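Local coordinates for protein zonadhesin (Komagataella phaffii, PDB 5FX8) that may act as a fungal cell-surface adhesin in cell-cell interaction, contacting other proteins through salt bridges and hydrogen bonds, at residues C[176-181]-C[249-255]; C[278-284]-C[295-301]; C[163-169]-C[260-266]. The contacts are given in a common frame with arbitrary orientation. Residues are numbered along the deposited sequence.

Contact 1. Residues C[176-181]-C[249-255]; sequences ITNIDI and LSFAGEL
Strand 176-181 runs antiparallel to strand 249-252, N-to-C directions 174° apart and axes 4.6 Å apart at closest approach. Ile179-Phe251 and Ile181-Leu249 are hydrogen-bonded pairs: Ile179 N to Phe251 O 2.8 Å, Phe251 N to Ile179 O 2.6 Å, Ile181 N to Leu249 O and Leu249 N to Ile181 O each 2.7 Å. Asn178-Ala252 and Asp180-Ser250 are non-hydrogen-bonded pairs. Thr177 (phi/psi -117/-33) and Asn178 form a classic beta bulge opposite Thr285; Gly253 N bonds weakly to Thr177 O, 3.3 Å. At Gly253 (168/179) a CB would jam against the preceding carbonyl. Ile179 and Ile181, both mt, share a face with Leu249 and Phe251: Ile179 CB lies 3.9 Å from Phe251 CB, and Ile181 CD1 meets the ring edge, 4.3 Å from Phe251 CE2. Leu255 (tp) puts CD2 4.3 Å from Ile176 CD1. Glu254 forms a salt bridge with Arg403 of the lipoxygenase chain. This pairing, apolar face turned toward strand 260-268, typifies one sheet of a beta sandwich, here the second cohesin-like domain.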
loop_
_atom_site.group_PDB
_atom_site.type_symbol
_atom_site.label_atom_id
_atom_site.label_comp_id
_atom_site.label_asym_id
_atom_site.label_seq_id
_atom_site.Cartn_x
_atom_site.Cartn_y
_atom_site.Cartn_z
ATOM N N ILE C 176 29.309 -3.584 -5.231
ATOM C CA ILE C 176 29.762 -2.409 -4.487
ATOM C C ILE C 176 28.582 -1.521 -4.114
ATOM O O ILE C 176 27.771 -1.135 -4.967
ATOM C CB ILE C 176 30.809 -1.630 -5.293
ATOM C CG1 ILE C 176 32.084 -2.449 -5.447
ATOM C CG2 ILE C 176 31.122 -0.334 -4.599
ATOM C CD1 ILE C 176 33.097 -1.793 -6.311
ATOM N N THR C 177 28.486 -1.188 -2.821
ATOM C CA THR C 177 27.464 -0.286 -2.296
ATOM C C THR C 177 28.021 0.995 -1.687
ATOM O O THR C 177 27.372 2.039 -1.786
ATOM C CB THR C 177 26.600 -0.994 -1.233
ATOM O OG1 THR C 177 27.370 -1.240 -0.052
ATOM C CG2 THR C 177 26.098 -2.318 -1.764
ATOM N N ASN C 178 29.199 0.955 -1.069
ATOM C CA ASN C 178 29.791 2.157 -0.510
ATOM C C ASN C 178 31.277 2.211 -0.828
ATOM O O ASN C 178 31.952 1.189 -0.942
ATOM C CB ASN C 178 29.556 2.236 0.995
ATOM C CG ASN C 178 28.097 2.295 1.328
ATOM O OD1 ASN C 178 27.408 1.282 1.295
ATOM N ND2 ASN C 178 27.604 3.487 1.634
ATOM N N ILE C 179 31.771 3.431 -0.985
ATOM C CA ILE C 179 33.158 3.680 -1.326
ATOM C C ILE C 179 33.682 4.788 -0.436
ATOM O O ILE C 179 33.129 5.890 -0.423
ATOM C CB ILE C 179 33.323 4.070 -2.798
ATOM C CG1 ILE C 179 32.774 2.964 -3.689
ATOM C CG2 ILE C 179 34.775 4.349 -3.075
ATOM C CD1 ILE C 179 32.880 3.247 -5.158
ATOM N N ASP C 180 34.760 4.499 0.286
ATOM C CA ASP C 180 35.466 5.461 1.120
ATOM C C ASP C 180 36.881 5.679 0.599
ATOM O O ASP C 180 37.621 4.720 0.392
ATOM C CB ASP C 180 35.528 4.964 2.552
ATOM C CG ASP C 180 34.182 4.640 3.095
ATOM O OD1 ASP C 180 33.286 5.499 2.966
ATOM O OD2 ASP C 180 34.008 3.528 3.634
ATOM N N ILE C 181 37.274 6.937 0.435
ATOM C CA ILE C 181 38.578 7.290 -0.106
ATOM C C ILE C 181 39.216 8.357 0.770
ATOM O O ILE C 181 38.554 9.316 1.174
ATOM C CB ILE C 181 38.451 7.781 -1.563
ATOM C CG1 ILE C 181 37.929 6.666 -2.454
ATOM C CG2 ILE C 181 39.766 8.222 -2.095
ATOM C CD1 ILE C 181 37.209 7.168 -3.635
ATOM N N LEU C 249 36.816 11.433 1.043
ATOM C CA LEU C 249 35.718 11.381 0.099
ATOM C C LEU C 249 34.974 10.074 0.279
ATOM O O LEU C 249 35.595 9.055 0.565
ATOM C CB LEU C 249 36.260 11.519 -1.310
ATOM C CG LEU C 249 35.278 11.671 -2.444
ATOM C CD1 LEU C 249 34.353 12.836 -2.183
ATOM C CD2 LEU C 249 36.068 11.904 -3.681
ATOM N N SER C 250 33.650 10.103 0.121
ATOM C CA SER C 250 32.823 8.910 0.267
ATOM C C SER C 250 31.704 8.871 -0.766
ATOM O O SER C 250 31.162 9.901 -1.162
ATOM C CB SER C 250 32.185 8.831 1.644
ATOM O OG SER C 250 33.163 8.801 2.636
ATOM N N PHE C 251 31.321 7.668 -1.154
ATOM C CA PHE C 251 30.302 7.486 -2.171
ATOM C C PHE C 251 29.322 6.402 -1.750
ATOM O O PHE C 251 29.709 5.370 -1.206
ATOM C CB PHE C 251 30.904 7.085 -3.512
ATOM C CG PHE C 251 31.622 8.179 -4.242
ATOM C CD1 PHE C 251 30.926 9.077 -5.041
ATOM C CD2 PHE C 251 33.009 8.264 -4.202
ATOM C CE1 PHE C 251 31.594 10.059 -5.755
ATOM C CE2 PHE C 251 33.676 9.242 -4.907
ATOM C CZ PHE C 251 32.970 10.136 -5.685
ATOM N N ALA C 252 28.051 6.639 -2.004
ATOM C CA ALA C 252 27.013 5.629 -1.849
ATOM C C ALA C 252 26.258 5.582 -3.154
ATOM O O ALA C 252 25.826 6.617 -3.656
ATOM C CB ALA C 252 26.051 5.951 -0.710
ATOM N N GLY C 253 26.132 4.408 -3.726
ATOM C CA GLY C 253 25.462 4.338 -5.002
ATOM C C GLY C 253 25.690 2.981 -5.608
ATOM O O GLY C 253 26.360 2.122 -5.043
ATOM N N GLU C 254 25.109 2.804 -6.758
ATOM C CA GLU C 254 25.109 1.520 -7.416
ATOM C C GLU C 254 26.128 1.608 -8.536
ATOM O O GLU C 254 25.926 2.318 -9.523
ATOM C CB GLU C 254 23.714 1.176 -7.928
ATOM C CG GLU C 254 22.606 1.169 -6.854
ATOM C CD GLU C 254 22.614 -0.091 -5.985
ATOM O OE1 GLU C 254 22.082 -1.135 -6.416
ATOM O OE2 GLU C 254 23.166 -0.054 -4.877
ATOM N N LEU C 255 27.232 0.919 -8.371
ATOM C CA LEU C 255 28.233 0.858 -9.418
ATOM C C LEU C 255 27.987 -0.426 -10.198
ATOM O O LEU C 255 28.106 -1.528 -9.654
ATOM C CB LEU C 255 29.631 0.922 -8.823
ATOM C CG LEU C 255 30.710 1.434 -9.768
ATOM C CD1 LEU C 255 30.408 2.846 -10.205
ATOM C CD2 LEU C 255 32.039 1.333 -9.083
#

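Contact 2. Residues C[278-284]-C[295-301]; sequences NVVNVDL and TSFVLDE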
loop_
_atom_site.group_PDB
_atom_site.type_symbol
_atom_site.label_atom_id
_atom_site.label_comp_id
_atom_site.label_asym_id
_atom_site.label_seq_id
_atom_site.Cartn_x
_atom_site.Cartn_y
_atom_site.Cartn_z
ATOM N N ASN C 278 52.625 9.810 -1.893
ATOM C CA ASN C 278 51.171 9.844 -1.963
ATOM C C ASN C 278 50.595 8.487 -1.620
ATOM O O ASN C 278 50.965 7.488 -2.239
ATOM C CB ASN C 278 50.690 10.240 -3.351
ATOM C CG ASN C 278 49.184 10.249 -3.452
ATOM O OD1 ASN C 278 48.546 9.206 -3.496
ATOM N ND2 ASN C 278 48.611 11.428 -3.482
ATOM N N VAL C 279 49.653 8.456 -0.688
ATOM C CA VAL C 279 48.926 7.235 -0.381
ATOM C C VAL C 279 47.441 7.489 -0.583
ATOM O O VAL C 279 46.960 8.605 -0.386
ATOM C CB VAL C 279 49.215 6.750 1.043
ATOM C CG1 VAL C 279 48.745 7.760 2.011
ATOM C CG2 VAL C 279 48.531 5.447 1.292
ATOM N N VAL C 280 46.728 6.457 -1.020
ATOM C CA VAL C 280 45.288 6.492 -1.170
ATOM C C VAL C 280 44.752 5.233 -0.526
ATOM O O VAL C 280 44.993 4.132 -1.023
ATOM C CB VAL C 280 44.846 6.568 -2.628
ATOM C CG1 VAL C 280 43.370 6.388 -2.699
ATOM C CG2 VAL C 280 45.194 7.881 -3.194
ATOM N N ASN C 281 44.019 5.385 0.566
ATOM C CA ASN C 281 43.308 4.269 1.168
ATOM C C ASN C 281 41.904 4.211 0.587
ATOM O O ASN C 281 41.200 5.217 0.561
ATOM C CB ASN C 281 43.257 4.434 2.679
ATOM C CG ASN C 281 44.599 4.750 3.263
ATOM O OD1 ASN C 281 45.038 5.901 3.266
ATOM N ND2 ASN C 281 45.273 3.727 3.761
ATOM N N VAL C 282 41.508 3.046 0.105
ATOM C CA VAL C 282 40.187 2.840 -0.469
ATOM C C VAL C 282 39.539 1.688 0.272
ATOM O O VAL C 282 40.088 0.584 0.300
ATOM C CB VAL C 282 40.257 2.551 -1.973
ATOM C CG1 VAL C 282 38.897 2.153 -2.486
ATOM C CG2 VAL C 282 40.758 3.764 -2.698
ATOM N N ASP C 283 38.391 1.939 0.889
ATOM C CA ASP C 283 37.633 0.901 1.576
ATOM C C ASP C 283 36.338 0.665 0.818
ATOM O O ASP C 283 35.577 1.606 0.591
ATOM C CB ASP C 283 37.348 1.301 3.016
ATOM C CG ASP C 283 38.606 1.548 3.793
ATOM O OD1 ASP C 283 39.215 2.631 3.627
ATOM O OD2 ASP C 283 38.994 0.649 4.559
ATOM N N LEU C 284 36.106 -0.567 0.401
ATOM C CA LEU C 284 34.918 -0.908 -0.358
ATOM C C LEU C 284 33.972 -1.686 0.534
ATOM O O LEU C 284 34.391 -2.617 1.224
ATOM C CB LEU C 284 35.261 -1.740 -1.588
ATOM C CG LEU C 284 36.164 -1.131 -2.640
ATOM C CD1 LEU C 284 36.304 -2.131 -3.708
ATOM C CD2 LEU C 284 35.553 0.107 -3.202
ATOM N N THR C 295 36.379 -4.441 2.425
ATOM C CA THR C 295 37.704 -4.716 1.875
ATOM C C THR C 295 38.502 -3.421 1.723
ATOM O O THR C 295 38.061 -2.500 1.026
ATOM C CB THR C 295 37.602 -5.404 0.521
ATOM O OG1 THR C 295 36.688 -6.497 0.593
ATOM C CG2 THR C 295 38.919 -5.959 0.162
ATOM N N SER C 296 39.687 -3.370 2.343
ATOM C CA SER C 296 40.566 -2.206 2.334
ATOM C C SER C 296 41.729 -2.380 1.365
ATOM O O SER C 296 42.230 -3.488 1.162
ATOM C CB SER C 296 41.120 -1.935 3.721
ATOM O OG SER C 296 40.082 -1.519 4.575
ATOM N N PHE C 297 42.156 -1.267 0.769
ATOM C CA PHE C 297 43.268 -1.247 -0.171
ATOM C C PHE C 297 44.149 -0.050 0.139
ATOM O O PHE C 297 43.669 1.004 0.553
ATOM C CB PHE C 297 42.810 -1.153 -1.639
ATOM C CG PHE C 297 41.914 -2.263 -2.074
ATOM C CD1 PHE C 297 40.573 -2.251 -1.752
ATOM C CD2 PHE C 297 42.403 -3.300 -2.833
ATOM C CE1 PHE C 297 39.750 -3.263 -2.146
ATOM C CE2 PHE C 297 41.582 -4.316 -3.245
ATOM C CZ PHE C 297 40.249 -4.301 -2.896
ATOM N N VAL C 298 45.446 -0.221 -0.072
ATOM C CA VAL C 298 46.421 0.847 0.091
ATOM C C VAL C 298 47.150 1.023 -1.231
ATOM O O VAL C 298 47.613 0.045 -1.830
ATOM C CB VAL C 298 47.398 0.545 1.236
ATOM C CG1 VAL C 298 48.235 1.758 1.545
ATOM C CG2 VAL C 298 46.624 0.139 2.451
ATOM N N LEU C 299 47.233 2.265 -1.694
ATOM C CA LEU C 299 47.852 2.599 -2.976
ATOM C C LEU C 299 48.881 3.699 -2.722
ATOM O O LEU C 299 48.548 4.886 -2.681
ATOM C CB LEU C 299 46.791 3.026 -3.986
ATOM C CG LEU C 299 45.512 2.189 -4.041
ATOM C CD1 LEU C 299 44.466 2.905 -4.837
ATOM C CD2 LEU C 299 45.754 0.860 -4.652
ATOM N N ASP C 300 50.143 3.314 -2.558
ATOM C CA ASP C 300 51.162 4.256 -2.116
ATOM C C ASP C 300 52.164 4.613 -3.203
ATOM O O ASP C 300 53.202 5.207 -2.898
ATOM C CB ASP C 300 51.892 3.726 -0.885
ATOM C CG ASP C 300 52.209 2.252 -0.985
ATOM O OD1 ASP C 300 52.334 1.736 -2.113
ATOM O OD2 ASP C 300 52.346 1.609 0.075
ATOM N N GLU C 301 51.868 4.303 -4.457
ATOM C CA GLU C 301 52.790 4.618 -5.545
ATOM C C GLU C 301 53.139 6.109 -5.553
ATOM O O GLU C 301 52.228 6.949 -5.570
ATOM C CB GLU C 301 52.195 4.204 -6.890
ATOM C CG GLU C 301 53.209 4.070 -8.021
ATOM C CD GLU C 301 52.572 4.161 -9.408
ATOM O OE1 GLU C 301 51.326 4.290 -9.484
ATOM O OE2 GLU C 301 53.321 4.111 -10.420
#
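In the paired residues 280-284 and 295-299 the side chains alternate between two faces. Val280, Val282, Leu284, Thr295, Phe297 and Leu299 share one. Leu299 (mt) rests CD1 against two valines, both t, 4.2 Å from Val280 CG1 and 4.4 Å from Val282 CG2. Phe297 takes chi1 m with chi2 near 79°, which brings its CE1 to 3.9 Å from Leu284 CD1; the mt rotamer of Leu284 points CD1 toward that ring, while CD2 packs on Ile169 and Ile179. Pro152 packs on Val282 and Phe297, and Ile169 also on Val282. Strands 275-286 and 294-304 form a beta hairpin at one margin of an antiparallel sheet in the second cohesin-like domain, the second strand being outermost within the chain. The backbone pairs as hydrogen-bonded couples at Val280-Leu299, Val282-Phe297 and Leu284-Thr295, with N to O distances such as 2.8 Å from Leu284 N to Thr295 O. The opposite face is more polar: Asp283 and Ser296, both with chi1 m, meet through a very short hydrogen bond, Ser296 OG to Asp283 OD2, 2.4 Å. Farther along, the p rotamer of Val279 sets its CG2 3.7 Å from CG1 of the exposed Val298. At the far end Asn278, with chi1 t, accepts a hydrogen bond at OD1 from Lys154 NZ, which also donates to the carbonyl O of Glu301.

Contact 3. Residues C[163-169]-C[260-266]; sequences VEWFVDI and VLRVSFL
Trp165 (chi1 m, chi2 102°) lays its CB over the face of the Phe265 ring, 3.8 Å from the centroid, a CH-pi contact; its five-membered ring is slid aside, centroids 5.1 Å apart and planes at 28°. Phe265 is p, and its CE1 lies 3.7 Å from Val167 CG2. Strands 163-169 and 260-266 are antiparallel (161°), axes 4.5 Å apart at closest approach, with hydrogen-bonded pairs Trp165-Phe265, Val167-Val263 and Ile169-Leu261. Val167 N is 2.9 Å from Val263 O. On the other face Asp168 (m) takes a bidentate salt bridge from Arg262 (ttmt): NE to OD1 2.6 Å, NH2 to OD2 2.4 Å. Arg262 CD sits over the Phe166 ring, 4.1 Å from its centroid, and Ser264 OG bonds to Glu164 OE2 at 2.7 Å. Arg149 and Asp208 extend the charge network. Central in one sheet of the second cohesin-like domain's beta sandwich, the pair lies between strands 153-158 and 189-200; strands 176-186 and 275-286 of the facing sheet pack on the face bearing Trp165, Ile169, Leu261 and Phe265.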
loop_
_atom_site.group_PDB
_atom_site.type_symbol
_atom_site.label_atom_id
_atom_site.label_comp_id
_atom_site.label_asym_id
_atom_site.label_seq_id
_atom_site.Cartn_x
_atom_site.Cartn_y
_atom_site.Cartn_z
ATOM N N VAL C 163 50.297 17.442 -10.497
ATOM C CA VAL C 163 49.898 16.044 -10.617
ATOM C C VAL C 163 48.388 15.982 -10.631
ATOM O O VAL C 163 47.739 16.508 -9.726
ATOM C CB VAL C 163 50.390 15.170 -9.458
ATOM C CG1 VAL C 163 50.542 13.757 -9.944
ATOM C CG2 VAL C 163 51.613 15.691 -8.887
ATOM N N GLU C 164 47.832 15.294 -11.605
ATOM C CA GLU C 164 46.445 14.883 -11.545
ATOM C C GLU C 164 46.436 13.413 -11.161
ATOM O O GLU C 164 47.037 12.584 -11.853
ATOM C CB GLU C 164 45.751 15.124 -12.876
ATOM C CG GLU C 164 44.258 14.934 -12.818
ATOM C CD GLU C 164 43.579 15.210 -14.134
ATOM O OE1 GLU C 164 44.284 15.367 -15.170
ATOM O OE2 GLU C 164 42.327 15.265 -14.119
ATOM N N TRP C 165 45.819 13.105 -10.028
ATOM C CA TRP C 165 45.677 11.735 -9.573
ATOM C C TRP C 165 44.351 11.184 -10.054
ATOM O O TRP C 165 43.354 11.902 -10.083
ATOM C CB TRP C 165 45.720 11.651 -8.057
ATOM C CG TRP C 165 46.954 12.100 -7.433
ATOM C CD1 TRP C 165 47.170 13.292 -6.819
ATOM C CD2 TRP C 165 48.153 11.357 -7.300
ATOM N NE1 TRP C 165 48.437 13.342 -6.312
ATOM C CE2 TRP C 165 49.068 12.164 -6.601
ATOM C CE3 TRP C 165 48.552 10.087 -7.714
ATOM C CZ2 TRP C 165 50.361 11.745 -6.312
ATOM C CZ3 TRP C 165 49.833 9.665 -7.415
ATOM C CH2 TRP C 165 50.720 10.492 -6.717
ATOM N N PHE C 166 44.353 9.911 -10.448
ATOM C CA PHE C 166 43.140 9.168 -10.773
ATOM C C PHE C 166 43.040 7.979 -9.837
ATOM O O PHE C 166 44.000 7.222 -9.692
ATOM C CB PHE C 166 43.127 8.672 -12.221
ATOM C CG PHE C 166 42.925 9.755 -13.248
ATOM C CD1 PHE C 166 42.446 10.996 -12.885
ATOM C CD2 PHE C 166 43.213 9.529 -14.576
ATOM C CE1 PHE C 166 42.255 12.003 -13.816
ATOM C CE2 PHE C 166 43.030 10.535 -15.515
ATOM C CZ PHE C 166 42.545 11.779 -15.122
ATOM N N VAL C 167 41.890 7.818 -9.201
ATOM C CA VAL C 167 41.575 6.624 -8.433
ATOM C C VAL C 167 40.401 5.955 -9.133
ATOM O O VAL C 167 39.303 6.520 -9.198
ATOM C CB VAL C 167 41.241 6.948 -6.973
ATOM C CG1 VAL C 167 40.991 5.681 -6.211
ATOM C CG2 VAL C 167 42.370 7.740 -6.327
ATOM N N ASP C 168 40.632 4.773 -9.687
ATOM C CA ASP C 168 39.603 4.028 -10.394
ATOM C C ASP C 168 39.030 2.950 -9.491
ATOM O O ASP C 168 39.780 2.180 -8.890
ATOM C CB ASP C 168 40.164 3.396 -11.661
ATOM C CG ASP C 168 40.316 4.388 -12.780
ATOM O OD1 ASP C 168 40.005 5.569 -12.558
ATOM O OD2 ASP C 168 40.741 3.995 -13.887
ATOM N N ILE C 169 37.706 2.893 -9.405
ATOM C CA ILE C 169 36.998 1.855 -8.667
ATOM C C ILE C 169 36.241 0.999 -9.676
ATOM O O ILE C 169 35.316 1.493 -10.334
ATOM C CB ILE C 169 36.032 2.438 -7.635
ATOM C CG1 ILE C 169 36.700 3.538 -6.805
ATOM C CG2 ILE C 169 35.468 1.298 -6.815
ATOM C CD1 ILE C 169 37.677 3.048 -5.822
ATOM N N VAL C 260 33.170 1.811 -14.276
ATOM C CA VAL C 260 34.327 2.210 -13.485
ATOM C C VAL C 260 34.089 3.625 -12.990
ATOM O O VAL C 260 33.810 4.521 -13.791
ATOM C CB VAL C 260 35.643 2.136 -14.289
ATOM C CG1 VAL C 260 36.753 2.817 -13.547
ATOM C CG2 VAL C 260 36.048 0.717 -14.526
ATOM N N LEU C 261 34.171 3.816 -11.674
ATOM C CA LEU C 261 34.180 5.140 -11.063
ATOM C C LEU C 261 35.600 5.691 -11.027
ATOM O O LEU C 261 36.502 5.050 -10.493
ATOM C CB LEU C 261 33.635 5.088 -9.635
ATOM C CG LEU C 261 33.776 6.388 -8.852
ATOM C CD1 LEU C 261 32.931 7.401 -9.488
ATOM C CD2 LEU C 261 33.316 6.191 -7.463
ATOM N N ARG C 262 35.789 6.891 -11.551
ATOM C CA ARG C 262 37.104 7.511 -11.595
ATOM C C ARG C 262 37.057 8.832 -10.852
ATOM O O ARG C 262 36.334 9.743 -11.250
ATOM C CB ARG C 262 37.565 7.716 -13.039
ATOM C CG ARG C 262 38.791 8.601 -13.191
ATOM C CD ARG C 262 39.426 8.430 -14.542
ATOM N NE ARG C 262 40.090 7.138 -14.620
ATOM C CZ ARG C 262 40.595 6.638 -15.733
ATOM N NH1 ARG C 262 40.504 7.331 -16.858
ATOM N NH2 ARG C 262 41.185 5.453 -15.722
ATOM N N VAL C 263 37.830 8.946 -9.786
ATOM C CA VAL C 263 37.924 10.192 -9.049
ATOM C C VAL C 263 39.221 10.888 -9.424
ATOM O O VAL C 263 40.287 10.272 -9.432
ATOM C CB VAL C 263 37.842 9.947 -7.538
ATOM C CG1 VAL C 263 37.877 11.267 -6.811
ATOM C CG2 VAL C 263 36.581 9.228 -7.216
ATOM N N SER C 264 39.137 12.172 -9.727
ATOM C CA SER C 264 40.291 12.957 -10.128
ATOM C C SER C 264 40.507 14.070 -9.119
ATOM O O SER C 264 39.582 14.828 -8.838
ATOM C CB SER C 264 40.076 13.527 -11.524
ATOM O OG SER C 264 41.078 14.445 -11.875
ATOM N N PHE C 265 41.716 14.185 -8.573
ATOM C CA PHE C 265 42.042 15.344 -7.750
ATOM C C PHE C 265 43.399 15.922 -8.122
ATOM O O PHE C 265 44.398 15.208 -8.193
ATOM C CB PHE C 265 41.979 15.034 -6.248
ATOM C CG PHE C 265 42.564 13.731 -5.865
ATOM C CD1 PHE C 265 41.858 12.564 -6.050
ATOM C CD2 PHE C 265 43.808 13.674 -5.270
ATOM C CE1 PHE C 265 42.392 11.361 -5.687
ATOM C CE2 PHE C 265 44.357 12.472 -4.886
ATOM C CZ PHE C 265 43.649 11.313 -5.095
ATOM N N LEU C 266 43.420 17.225 -8.342
ATOM C CA LEU C 266 44.613 17.926 -8.763
ATOM C C LEU C 266 45.452 18.296 -7.557
ATOM O O LEU C 266 44.939 18.641 -6.493
ATOM C CB LEU C 266 44.237 19.188 -9.536
ATOM C CG LEU C 266 45.286 20.018 -10.270
ATOM C CD1 LEU C 266 45.905 19.173 -11.329
ATOM C CD2 LEU C 266 44.646 21.227 -10.910
#

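In the fold
Contacts 1 and 2 belong to one sheet and contact 3 to the sheet facing it, so together they sample both layers of a beta sandwich. Strands 176-186 and 275-286 are neighbours, and a probable hydrogen bond from Asp283 N to Asp180 O joins contacts 1 and 2. Contact 3 is the most buried: Ile169 packs against Ile179, Val282 and Leu284, and Val263 against Leu249 and Phe251, closing the apolar core between the layers. Its face turned away from the other sheet carries a buried salt-bridge network, whereas across contact 2 the one side-chain hydrogen bond is Ser296-Asp283, beside exposed residues on an edge strand. Contact 1, partly buried, alone touches the lipoxygenase chain.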